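Local atomic coordinates of biliverdin reductase (Synechocystis sp., PDB entry 5B3T), a protein that probably reduces the open-chain tetrapyrrole biliverdin to bilirubin, using NADPH bound by its Rossmann-fold domain. Residues A81-L86 / Q169-H174; Q85-I90 / V101-P106; Q176-P181 / V236-G241; C206-Q211 / E215-C220. One frame throughout, in Å; residues are numbered along the deposited sequence.

In the fold
The contacts run from the nucleotide-binding domain to the outer C-terminal sheet. Contacts 1 and 2 start from one stretch; contact 2 closes at residue 106, contact 1 at 174, and contact 4 falls between the segments of contact 3 (176-241). Contact 2 lies against the parallel Rossmann sheet, where helix 87-96 meets strand 100-104. Contact 1, centred about 12 Å away, shares Gln85 and Leu86 with it and joins both domains at the NADP(+) site. Contact 3, centred about 11 Å from contact 1, packs helix 175-178 on strand 233-241 of the mixed sheet. Contact 4, centred about 9 Å from contact 3, pairs strands 199-210 and 217-228 of that sheet. Residues 169-181 connect cofactor-binding loops to the C-terminal domain.

Contact 1. Residues A81-L86 / Q169-H174; sequences ATINQL and QRWTYH
The amide nitrogen ND2 of Asn84 donates a hydrogen bond to the backbone O of Phe178 and lies in the plane of the Trp171 indole at the edge of the ring, 3.7 Å from Trp171 CZ3. The amide stands steeply against the indole, the two planes 77° apart, and its CG approaches the same ring corner, Asn84 CG to Trp171 CZ3 being 3.6 Å. The backbone N of Asn84 comes closer still, 3.4 Å from Trp171 CZ3, but obliquely.

Apolar contact is carried by Ile83. Its CG1 sits over the five-membered ring of Trp171, 3.5 Å from the centroid and only 5° off the ring normal, a well-centred CH-pi contact. The CG2 branch reaches further along the indole, with Ile83 CG2 to Trp171 CE3 at 3.8 Å. Thr172 CG2 covers the opposite face, leaving the indole held between two aliphatic groups. Trp171 presents its ring this way because CG lies between its own backbone N and carbonyl carbon (chi1 71°).

Asn84, Arg170 and Trp171 all bind NADP(+) in this protein, so the contact brings together cofactor residues from two domains in a chain without the nucleotide. Residues 81-86 form the loop leading from Rossmann strand 77-80 into helix 87-96; residues 169-174 lead from strand 153-163 of the C-terminal sheet to helix 175-178, whose Gln177 touches both Ile83 and Trp171.

Contact 2. Residues Q85-I90 / V101-P106; sequences QLHGAI and VVLEYP
His87 extends its imidazole from the first turn of helix 87-96 toward the end of strand 100-104, within a beta-alpha-beta unit of the Rossmann fold. Its CG lies anti to the carbonyl carbon (chi1 -85°), which carries the ring across to the strand end, where it meets the Glu-Tyr-Pro sequence edge on. In the ring plane, ND1 donates to Pro106 O over 2.9 Å at an N-H...O angle of 158°, striking that oxygen on a lone pair in the carbonyl plane. Glu104 O lies at the same edge, 3.0 Å from His87 CE1. On the other side of the imidazole, NE2 accepts from the backbone N of Thr82, so both ring nitrogens are engaged and the rotation of the ring is fixed.

Leu103 and His87 pass alongside one another in opposite directions, and Leu103 CD2 comes obliquely to 3.8 Å from His87 ND1. Pro106 instead crosses the histidine at about a right angle. The peptide bond before Pro106 is cis, which turns the chain after Tyr105 and helps bring both the carbonyl and the pyrrolidine ring to His87. The sequence probably corresponds to the Glu-Lys-Pro motif common among Gfo/Idh/MocA relatives. His87 and Tyr105 both bind NADP(+), and the side chain of Tyr105 leaves the backbone away from the histidine. The closest side-chain approach of the proline is Pro106 CD, 3.6 Å from His87 ND1.

Contact 3. Residues Q176-P181 / V236-G241; sequences QQFGFP and VIYGKG
Pro181 and Tyr238 mark the closest backbone approach, 7.1 Å between CA atoms, where the chain leaving helix 175-178 passes over strand 233-241 in the C-terminal alpha/beta domain of this Gfo/Idh/MocA family member. Gly179, with positive phi, ends the helix and redirects the chain toward Pro181. On the strand, Tyr238 and Lys240 both point toward this covering segment, with Gly239 between them.

Phe178 enters from the helix and meets the two strand side chains coming from the opposite direction. Its ring and that of Tyr238 are inclined by 28°, but with centroids 6.0 Å apart they are slid past each other and barely overlap. The nearest approach is Phe178 CZ to Tyr238 OH, at 3.3 Å. Lys240 places its ammonium over the face of Phe178, NZ lying 3.7 Å from the ring centroid and 22° off the normal, a cation-pi contact. With chi1 at 71° the lysine chain leaves the strand wedged between its own N and C, then runs fully extended to the ring.

NZ is held from several sides: it donates to Tyr238 OH over 3.1 Å and to Thr172 O, and makes a second cation-pi contact with Tyr173. Were Tyr238 a leucine, the ammonium would probably lose its hydroxyl partner and a gap would open beneath Pro181. The helix end packed here also serves the NADP(+) site, since Phe178 O holds Asn84 ND2. Pro181 CB is 3.9 Å from Tyr238 CD1, while Pro181 O sits 3.6 Å above the centre of the Tyr238 ring plane.

Contact 4. Residues C206-Q211 / E215-C220; sequences CRFWDQ and EYFRAC
Trp209 and Ala219 form an antiparallel hydrogen-bonded pair in which Trp209 N donates almost straight to Ala219 O (2.8 Å, 176°). The return bond is split: Trp209 O takes Arg218 N at 2.6 Å and, more weakly, Ala219 N at 3.3 Å. Further along, Gln211 N donates to Tyr216 O over 3.0 Å, from above the carbonyl plane.

Two waters satisfy further groups. One donates to Asp210 O at 2.8 Å and accepts from Arg218 NE at 3.0 Å, in the guanidinium plane; Arg218 NH1 also forms a salt bridge with Glu242. The other joins Gln211 NE2 and Phe217 O, 3.0 Å from each. Gln211 reaches it by bending at chi2 (-79°), which lays its amide against Arg218 CB. Shortening Gln211 to a serine is likely to cost this water its amide donor and uncover the Arg218 stem.

Asp210 OD1 is hydrogen-bonded to His175 NE2. Beside this network, Phe208 CD1 packs over a face of the Phe217 ring and against Cys220 CB. With Arg218 and Ala219 both facing Trp209, this is a classic beta bulge in the hairpin of strands 199-210 and 217-228.

Contact 1. Residues A81-L86 / Q169-H174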
# COMPACT_ATOMS: atom_id res chain seq x y z
N ALA A 81 -4.87 -4.98 6.96
CA ALA A 81 -3.85 -5.29 5.95
C ALA A 81 -4.18 -6.68 5.39
O ALA A 81 -3.56 -7.68 5.73
CB ALA A 81 -2.44 -5.25 6.53
N THR A 82 -5.19 -6.71 4.47
CA THR A 82 -5.73 -7.99 4.03
C THR A 82 -6.07 -7.92 2.54
O THR A 82 -5.40 -7.21 1.77
CB THR A 82 -6.95 -8.36 4.90
OG1 THR A 82 -7.47 -9.64 4.51
CG2 THR A 82 -8.06 -7.31 4.81
N ILE A 83 -7.08 -8.68 2.13
CA ILE A 83 -7.52 -8.72 0.74
C ILE A 83 -7.91 -7.32 0.27
O ILE A 83 -8.65 -6.61 0.95
CB ILE A 83 -8.70 -9.70 0.60
CG1 ILE A 83 -8.23 -11.13 0.91
CG2 ILE A 83 -9.34 -9.59 -0.75
CD1 ILE A 83 -9.38 -12.14 1.08
N ASN A 84 -7.45 -6.95 -0.92
CA ASN A 84 -7.61 -5.59 -1.43
C ASN A 84 -9.05 -5.11 -1.36
O ASN A 84 -9.33 -4.01 -0.86
CB ASN A 84 -7.10 -5.51 -2.88
CG ASN A 84 -5.59 -5.52 -2.97
OD1 ASN A 84 -4.89 -5.33 -1.98
ND2 ASN A 84 -5.08 -5.72 -4.18
N GLN A 85 -9.98 -5.92 -1.85
CA GLN A 85 -11.37 -5.48 -1.98
C GLN A 85 -11.99 -5.15 -0.62
O GLN A 85 -12.90 -4.32 -0.55
CB GLN A 85 -12.19 -6.56 -2.69
CG GLN A 85 -13.62 -6.15 -3.01
CD GLN A 85 -14.40 -7.25 -3.72
OE1 GLN A 85 -14.19 -8.44 -3.46
NE2 GLN A 85 -15.30 -6.86 -4.62
N LEU A 86 -11.51 -5.77 0.45
CA LEU A 86 -12.16 -5.68 1.75
C LEU A 86 -11.84 -4.40 2.52
O LEU A 86 -12.55 -4.08 3.48
CB LEU A 86 -11.77 -6.88 2.62
CG LEU A 86 -12.25 -8.26 2.18
CD1 LEU A 86 -11.74 -9.32 3.14
CD2 LEU A 86 -13.77 -8.28 2.11
N GLN A 169 -5.22 -20.13 -7.76
CA GLN A 169 -6.63 -19.81 -7.57
C GLN A 169 -6.82 -19.18 -6.19
O GLN A 169 -7.42 -19.75 -5.27
CB GLN A 169 -7.50 -21.05 -7.75
CG GLN A 169 -8.88 -20.74 -8.32
CD GLN A 169 -9.93 -21.75 -7.91
OE1 GLN A 169 -9.81 -22.40 -6.87
NE2 GLN A 169 -10.98 -21.87 -8.71
N ARG A 170 -6.26 -17.98 -6.05
CA ARG A 170 -6.34 -17.22 -4.80
C ARG A 170 -6.69 -15.77 -5.13
O ARG A 170 -6.74 -15.37 -6.29
CB ARG A 170 -5.03 -17.32 -4.01
CG ARG A 170 -3.84 -16.66 -4.68
CD ARG A 170 -2.56 -16.90 -3.89
NE ARG A 170 -2.63 -16.39 -2.53
CZ ARG A 170 -1.58 -15.99 -1.82
NH1 ARG A 170 -0.37 -16.03 -2.36
NH2 ARG A 170 -1.74 -15.54 -0.59
N TRP A 171 -6.93 -14.99 -4.07
CA TRP A 171 -7.54 -13.67 -4.25
C TRP A 171 -6.65 -12.72 -5.05
O TRP A 171 -7.17 -11.80 -5.70
CB TRP A 171 -7.88 -13.06 -2.89
CG TRP A 171 -6.70 -12.62 -2.06
CD1 TRP A 171 -6.05 -13.35 -1.11
CD2 TRP A 171 -6.06 -11.34 -2.09
NE1 TRP A 171 -5.04 -12.60 -0.55
CE2 TRP A 171 -5.02 -11.36 -1.14
CE3 TRP A 171 -6.26 -10.17 -2.84
CZ2 TRP A 171 -4.18 -10.27 -0.92
CZ3 TRP A 171 -5.43 -9.09 -2.62
CH2 TRP A 171 -4.40 -9.14 -1.66
N THR A 172 -5.33 -12.93 -5.03
CA THR A 172 -4.44 -12.04 -5.77
C THR A 172 -4.56 -12.19 -7.28
O THR A 172 -4.09 -11.32 -8.02
CB THR A 172 -2.99 -12.29 -5.35
OG1 THR A 172 -2.71 -13.69 -5.39
CG2 THR A 172 -2.74 -11.77 -3.94
N TYR A 173 -5.18 -13.27 -7.77
CA TYR A 173 -5.46 -13.45 -9.19
C TYR A 173 -6.96 -13.48 -9.45
O TYR A 173 -7.40 -13.94 -10.52
CB TYR A 173 -4.80 -14.72 -9.71
CG TYR A 173 -3.32 -14.56 -10.00
CD1 TYR A 173 -2.40 -14.45 -8.96
CD2 TYR A 173 -2.84 -14.52 -11.30
CE1 TYR A 173 -1.05 -14.29 -9.21
CE2 TYR A 173 -1.49 -14.37 -11.56
CZ TYR A 173 -0.60 -14.26 -10.51
OH TYR A 173 0.74 -14.10 -10.77
N HIS A 174 -7.76 -13.00 -8.50
CA HIS A 174 -9.21 -12.97 -8.60
C HIS A 174 -9.63 -11.55 -8.98
O HIS A 174 -9.27 -10.59 -8.29
CB HIS A 174 -9.82 -13.39 -7.26
CG HIS A 174 -11.32 -13.49 -7.27
ND1 HIS A 174 -12.14 -12.44 -6.94
CD2 HIS A 174 -12.14 -14.54 -7.53
CE1 HIS A 174 -13.40 -12.82 -7.01
NE2 HIS A 174 -13.43 -14.09 -7.37

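Contact 2. Residues Q85-I90 / V101-P106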
# COMPACT_ATOMS: atom_id res chain seq x y z
N GLN A 85 -9.98 -5.92 -1.85
CA GLN A 85 -11.37 -5.48 -1.98
C GLN A 85 -11.99 -5.15 -0.62
O GLN A 85 -12.90 -4.32 -0.55
CB GLN A 85 -12.19 -6.56 -2.69
CG GLN A 85 -13.62 -6.15 -3.01
CD GLN A 85 -14.40 -7.25 -3.72
OE1 GLN A 85 -14.19 -8.44 -3.46
NE2 GLN A 85 -15.30 -6.86 -4.62
N LEU A 86 -11.51 -5.77 0.45
CA LEU A 86 -12.16 -5.68 1.75
C LEU A 86 -11.84 -4.40 2.52
O LEU A 86 -12.55 -4.08 3.48
CB LEU A 86 -11.77 -6.88 2.62
CG LEU A 86 -12.25 -8.26 2.18
CD1 LEU A 86 -11.74 -9.32 3.14
CD2 LEU A 86 -13.77 -8.28 2.11
N HIS A 87 -10.81 -3.65 2.12
CA HIS A 87 -10.25 -2.62 3.00
C HIS A 87 -11.27 -1.53 3.31
O HIS A 87 -11.42 -1.12 4.47
CB HIS A 87 -8.99 -2.03 2.38
CG HIS A 87 -7.76 -2.82 2.68
ND1 HIS A 87 -6.50 -2.26 2.73
CD2 HIS A 87 -7.59 -4.14 2.96
CE1 HIS A 87 -5.61 -3.19 3.02
NE2 HIS A 87 -6.25 -4.34 3.17
N GLY A 88 -11.98 -1.04 2.29
CA GLY A 88 -12.95 0.01 2.52
C GLY A 88 -14.11 -0.43 3.40
O GLY A 88 -14.54 0.31 4.29
N ALA A 89 -14.64 -1.63 3.15
CA ALA A 89 -15.78 -2.11 3.92
C ALA A 89 -15.39 -2.38 5.37
O ALA A 89 -16.17 -2.10 6.29
CB ALA A 89 -16.35 -3.37 3.28
N ILE A 90 -14.20 -2.94 5.59
CA ILE A 90 -13.76 -3.20 6.96
C ILE A 90 -13.50 -1.89 7.70
O ILE A 90 -13.83 -1.76 8.88
CB ILE A 90 -12.51 -4.11 6.96
CG1 ILE A 90 -12.83 -5.46 6.31
CG2 ILE A 90 -12.01 -4.34 8.37
CD1 ILE A 90 -11.65 -6.40 6.26
N VAL A 101 -8.59 3.15 13.34
CA VAL A 101 -8.28 2.35 12.15
C VAL A 101 -6.92 2.78 11.60
O VAL A 101 -6.68 3.97 11.38
CB VAL A 101 -9.37 2.48 11.07
CG1 VAL A 101 -8.97 1.69 9.83
CG2 VAL A 101 -10.71 2.01 11.60
N VAL A 102 -6.05 1.80 11.38
CA VAL A 102 -4.83 1.98 10.60
C VAL A 102 -4.87 0.97 9.46
O VAL A 102 -5.15 -0.21 9.68
CB VAL A 102 -3.56 1.79 11.45
CG1 VAL A 102 -2.32 1.79 10.55
CG2 VAL A 102 -3.47 2.89 12.50
N LEU A 103 -4.61 1.44 8.24
CA LEU A 103 -4.63 0.59 7.06
C LEU A 103 -3.27 0.61 6.38
O LEU A 103 -2.60 1.65 6.34
CB LEU A 103 -5.69 1.04 6.05
CG LEU A 103 -7.18 0.96 6.39
CD1 LEU A 103 -7.78 2.35 6.41
CD2 LEU A 103 -7.89 0.08 5.37
N GLU A 104 -2.86 -0.54 5.86
CA GLU A 104 -1.92 -0.57 4.76
C GLU A 104 -2.70 -0.29 3.49
O GLU A 104 -3.73 -0.92 3.24
CB GLU A 104 -1.22 -1.92 4.68
CG GLU A 104 -0.12 -2.00 3.62
CD GLU A 104 1.12 -1.22 4.00
OE1 GLU A 104 1.23 -0.80 5.18
OE2 GLU A 104 1.99 -1.02 3.13
N TYR A 105 -2.24 0.69 2.71
CA TYR A 105 -2.91 1.07 1.46
C TYR A 105 -3.19 -0.19 0.64
O TYR A 105 -2.34 -1.08 0.57
CB TYR A 105 -2.04 2.05 0.68
CG TYR A 105 -2.76 2.70 -0.48
CD1 TYR A 105 -3.53 3.84 -0.29
CD2 TYR A 105 -2.67 2.17 -1.76
CE1 TYR A 105 -4.19 4.43 -1.34
CE2 TYR A 105 -3.34 2.76 -2.82
CZ TYR A 105 -4.09 3.89 -2.61
OH TYR A 105 -4.75 4.48 -3.66
N PRO A 106 -4.38 -0.29 0.01
CA PRO A 106 -5.41 0.70 -0.31
C PRO A 106 -6.30 1.19 0.83
O PRO A 106 -6.50 0.49 1.83
CB PRO A 106 -6.27 -0.04 -1.33
CG PRO A 106 -6.21 -1.45 -0.88
CD PRO A 106 -4.80 -1.65 -0.37

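Contact 3. Residues Q176-P181 / V236-G241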
# COMPACT_ATOMS: atom_id res chain seq x y z
N GLN A 176 -12.29 -9.61 -8.85
CA GLN A 176 -12.98 -8.71 -7.93
C GLN A 176 -12.19 -8.49 -6.64
O GLN A 176 -12.12 -7.36 -6.15
CB GLN A 176 -14.38 -9.26 -7.62
CG GLN A 176 -15.34 -9.17 -8.80
CD GLN A 176 -16.71 -9.73 -8.47
OE1 GLN A 176 -17.02 -9.98 -7.31
NE2 GLN A 176 -17.53 -9.93 -9.49
N GLN A 177 -11.60 -9.55 -6.09
CA GLN A 177 -10.88 -9.41 -4.82
C GLN A 177 -9.60 -8.61 -4.99
O GLN A 177 -9.25 -7.78 -4.14
CB GLN A 177 -10.58 -10.78 -4.23
CG GLN A 177 -11.80 -11.50 -3.67
CD GLN A 177 -11.47 -12.87 -3.11
OE1 GLN A 177 -11.18 -13.80 -3.86
NE2 GLN A 177 -11.50 -12.99 -1.79
N PHE A 178 -8.87 -8.84 -6.09
CA PHE A 178 -7.62 -8.11 -6.30
C PHE A 178 -7.89 -6.69 -6.78
O PHE A 178 -7.16 -5.76 -6.41
CB PHE A 178 -6.74 -8.86 -7.29
CG PHE A 178 -5.43 -8.19 -7.57
CD1 PHE A 178 -4.50 -8.01 -6.55
CD2 PHE A 178 -5.11 -7.74 -8.84
CE1 PHE A 178 -3.29 -7.38 -6.80
CE2 PHE A 178 -3.90 -7.12 -9.09
CZ PHE A 178 -2.99 -6.94 -8.07
N GLY A 179 -8.93 -6.50 -7.58
CA GLY A 179 -9.29 -5.18 -8.05
C GLY A 179 -8.39 -4.67 -9.16
O GLY A 179 -7.63 -5.41 -9.78
N PHE A 180 -8.50 -3.37 -9.40
CA PHE A 180 -7.74 -2.72 -10.46
C PHE A 180 -6.25 -2.96 -10.27
O PHE A 180 -5.69 -2.54 -9.24
CB PHE A 180 -8.04 -1.22 -10.50
CG PHE A 180 -7.42 -0.50 -11.66
CD1 PHE A 180 -7.57 -1.00 -12.95
CD2 PHE A 180 -6.71 0.66 -11.48
CE1 PHE A 180 -7.01 -0.34 -14.03
CE2 PHE A 180 -6.14 1.33 -12.56
CZ PHE A 180 -6.29 0.82 -13.83
N PRO A 181 -5.57 -3.62 -11.21
CA PRO A 181 -4.20 -4.09 -10.94
C PRO A 181 -3.19 -2.99 -10.66
O PRO A 181 -2.17 -3.27 -10.02
CB PRO A 181 -3.84 -4.86 -12.22
CG PRO A 181 -5.16 -5.24 -12.82
CD PRO A 181 -6.08 -4.10 -12.50
N VAL A 236 4.19 3.53 -15.92
CA VAL A 236 3.88 2.67 -14.78
C VAL A 236 3.35 1.35 -15.31
O VAL A 236 2.28 1.31 -15.93
CB VAL A 236 2.87 3.32 -13.82
CG1 VAL A 236 2.63 2.43 -12.62
CG2 VAL A 236 3.36 4.69 -13.38
N ILE A 237 4.09 0.27 -15.06
CA ILE A 237 3.84 -1.03 -15.67
C ILE A 237 3.62 -2.06 -14.56
O ILE A 237 4.42 -2.14 -13.62
CB ILE A 237 5.00 -1.46 -16.58
CG1 ILE A 237 5.46 -0.30 -17.46
CG2 ILE A 237 4.60 -2.66 -17.43
CD1 ILE A 237 4.41 0.19 -18.44
N TYR A 238 2.55 -2.85 -14.69
CA TYR A 238 2.28 -3.93 -13.74
C TYR A 238 1.88 -5.17 -14.52
O TYR A 238 0.83 -5.17 -15.19
CB TYR A 238 1.18 -3.54 -12.75
CG TYR A 238 0.90 -4.61 -11.70
CD1 TYR A 238 -0.03 -5.62 -11.93
CD2 TYR A 238 1.57 -4.60 -10.49
CE1 TYR A 238 -0.28 -6.59 -10.98
CE2 TYR A 238 1.33 -5.57 -9.53
CZ TYR A 238 0.40 -6.56 -9.78
OH TYR A 238 0.16 -7.53 -8.83
N GLY A 239 2.69 -6.21 -14.43
CA GLY A 239 2.38 -7.47 -15.07
C GLY A 239 2.70 -8.66 -14.19
O GLY A 239 3.69 -8.65 -13.46
N LYS A 240 1.85 -9.69 -14.22
CA LYS A 240 2.12 -10.92 -13.50
C LYS A 240 1.33 -12.04 -14.15
O LYS A 240 0.32 -11.81 -14.82
CB LYS A 240 1.78 -10.81 -12.01
CG LYS A 240 0.29 -10.74 -11.70
CD LYS A 240 0.07 -10.64 -10.19
CE LYS A 240 -1.39 -10.38 -9.86
NZ LYS A 240 -1.56 -10.04 -8.42
N GLY A 241 1.81 -13.27 -13.96
CA GLY A 241 1.09 -14.42 -14.47
C GLY A 241 1.88 -15.33 -15.38
O GLY A 241 3.11 -15.27 -15.43

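Contact 4. Residues C206-Q211 / E215-C220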
# COMPACT_ATOMS: atom_id res chain seq x y z
N CYS A 206 -5.31 -2.07 -19.99
CA CYS A 206 -5.31 -3.22 -19.10
C CYS A 206 -5.74 -4.45 -19.90
O CYS A 206 -6.83 -4.47 -20.47
CB CYS A 206 -6.25 -3.00 -17.91
SG CYS A 206 -5.94 -4.07 -16.49
N ARG A 207 -4.88 -5.47 -19.92
CA ARG A 207 -5.14 -6.71 -20.64
C ARG A 207 -5.10 -7.87 -19.66
O ARG A 207 -4.20 -7.96 -18.83
CB ARG A 207 -4.11 -6.92 -21.76
CG ARG A 207 -4.25 -8.26 -22.46
CD ARG A 207 -3.30 -8.41 -23.64
NE ARG A 207 -3.52 -9.68 -24.32
CZ ARG A 207 -2.87 -10.07 -25.42
NH1 ARG A 207 -1.97 -9.27 -25.97
NH2 ARG A 207 -3.14 -11.25 -25.97
N PHE A 208 -6.09 -8.76 -19.76
CA PHE A 208 -6.17 -9.94 -18.92
C PHE A 208 -6.13 -11.21 -19.77
O PHE A 208 -6.62 -11.23 -20.91
CB PHE A 208 -7.44 -9.95 -18.07
CG PHE A 208 -7.46 -8.91 -16.99
CD1 PHE A 208 -6.85 -9.16 -15.77
CD2 PHE A 208 -8.10 -7.70 -17.18
CE1 PHE A 208 -6.86 -8.21 -14.76
CE2 PHE A 208 -8.12 -6.74 -16.17
CZ PHE A 208 -7.50 -7.00 -14.96
N TRP A 209 -5.54 -12.26 -19.21
CA TRP A 209 -5.64 -13.62 -19.71
C TRP A 209 -6.49 -14.39 -18.71
O TRP A 209 -6.04 -14.66 -17.59
CB TRP A 209 -4.27 -14.27 -19.87
CG TRP A 209 -3.41 -13.76 -21.00
CD1 TRP A 209 -3.16 -14.38 -22.18
CD2 TRP A 209 -2.66 -12.54 -21.02
NE1 TRP A 209 -2.31 -13.62 -22.95
CE2 TRP A 209 -1.99 -12.48 -22.26
CE3 TRP A 209 -2.49 -11.48 -20.12
CZ2 TRP A 209 -1.17 -11.42 -22.62
CZ3 TRP A 209 -1.68 -10.42 -20.48
CH2 TRP A 209 -1.03 -10.40 -21.72
N ASP A 210 -7.71 -14.75 -19.09
CA ASP A 210 -8.62 -15.39 -18.16
C ASP A 210 -8.27 -16.86 -17.95
O ASP A 210 -7.73 -17.52 -18.83
CB ASP A 210 -10.07 -15.28 -18.65
CG ASP A 210 -10.68 -13.93 -18.37
OD1 ASP A 210 -10.07 -13.14 -17.62
OD2 ASP A 210 -11.78 -13.65 -18.89
N GLN A 211 -8.59 -17.35 -16.76
CA GLN A 211 -8.58 -18.78 -16.48
C GLN A 211 -9.85 -19.41 -17.05
O GLN A 211 -10.76 -18.70 -17.48
CB GLN A 211 -8.46 -19.02 -14.97
CG GLN A 211 -7.12 -18.65 -14.36
CD GLN A 211 -6.05 -19.71 -14.60
OE1 GLN A 211 -6.16 -20.52 -15.51
NE2 GLN A 211 -5.01 -19.70 -13.77
N GLU A 215 -13.71 -15.89 -13.33
CA GLU A 215 -13.55 -15.05 -12.15
C GLU A 215 -12.09 -14.88 -11.76
O GLU A 215 -11.76 -13.98 -10.97
CB GLU A 215 -14.32 -15.63 -10.97
CG GLU A 215 -15.82 -15.63 -11.15
CD GLU A 215 -16.55 -15.90 -9.84
OE1 GLU A 215 -16.15 -15.32 -8.81
OE2 GLU A 215 -17.51 -16.70 -9.85
N TYR A 216 -11.21 -15.73 -12.27
CA TYR A 216 -9.77 -15.63 -12.07
C TYR A 216 -9.10 -15.31 -13.39
O TYR A 216 -9.57 -15.71 -14.46
CB TYR A 216 -9.21 -16.93 -11.50
CG TYR A 216 -9.70 -17.26 -10.11
CD1 TYR A 216 -10.88 -17.98 -9.92
CD2 TYR A 216 -8.98 -16.87 -8.99
CE1 TYR A 216 -11.33 -18.28 -8.65
CE2 TYR A 216 -9.42 -17.17 -7.71
CZ TYR A 216 -10.60 -17.87 -7.55
OH TYR A 216 -11.04 -18.18 -6.28
N PHE A 217 -8.00 -14.57 -13.33
CA PHE A 217 -7.13 -14.41 -14.48
C PHE A 217 -5.85 -15.18 -14.23
O PHE A 217 -5.41 -15.36 -13.09
CB PHE A 217 -6.83 -12.93 -14.78
CG PHE A 217 -6.18 -12.17 -13.65
CD1 PHE A 217 -4.80 -12.09 -13.56
CD2 PHE A 217 -6.96 -11.50 -12.71
CE1 PHE A 217 -4.20 -11.37 -12.53
CE2 PHE A 217 -6.36 -10.79 -11.68
CZ PHE A 217 -4.98 -10.72 -11.59
N ARG A 218 -5.26 -15.67 -15.32
CA ARG A 218 -3.97 -16.35 -15.24
C ARG A 218 -2.81 -15.43 -15.56
O ARG A 218 -1.66 -15.79 -15.30
CB ARG A 218 -3.94 -17.56 -16.17
CG ARG A 218 -4.08 -17.24 -17.65
CD ARG A 218 -4.09 -18.51 -18.48
NE ARG A 218 -3.82 -18.25 -19.89
CZ ARG A 218 -2.62 -18.33 -20.44
NH1 ARG A 218 -1.58 -18.69 -19.70
NH2 ARG A 218 -2.46 -18.07 -21.73
N ALA A 219 -3.08 -14.25 -16.12
CA ALA A 219 -2.07 -13.24 -16.35
C ALA A 219 -2.76 -11.90 -16.54
O ALA A 219 -3.91 -11.85 -16.99
CB ALA A 219 -1.19 -13.57 -17.56
N CYS A 220 -2.06 -10.83 -16.20
CA CYS A 220 -2.53 -9.49 -16.47
C CYS A 220 -1.34 -8.61 -16.85
O CYS A 220 -0.22 -8.81 -16.36
CB CYS A 220 -3.27 -8.87 -15.28
SG CYS A 220 -2.24 -8.47 -13.85
O HOH W 1 -6.25 -17.02 -21.19
O HOH W 2 -5.65 -17.83 -11.49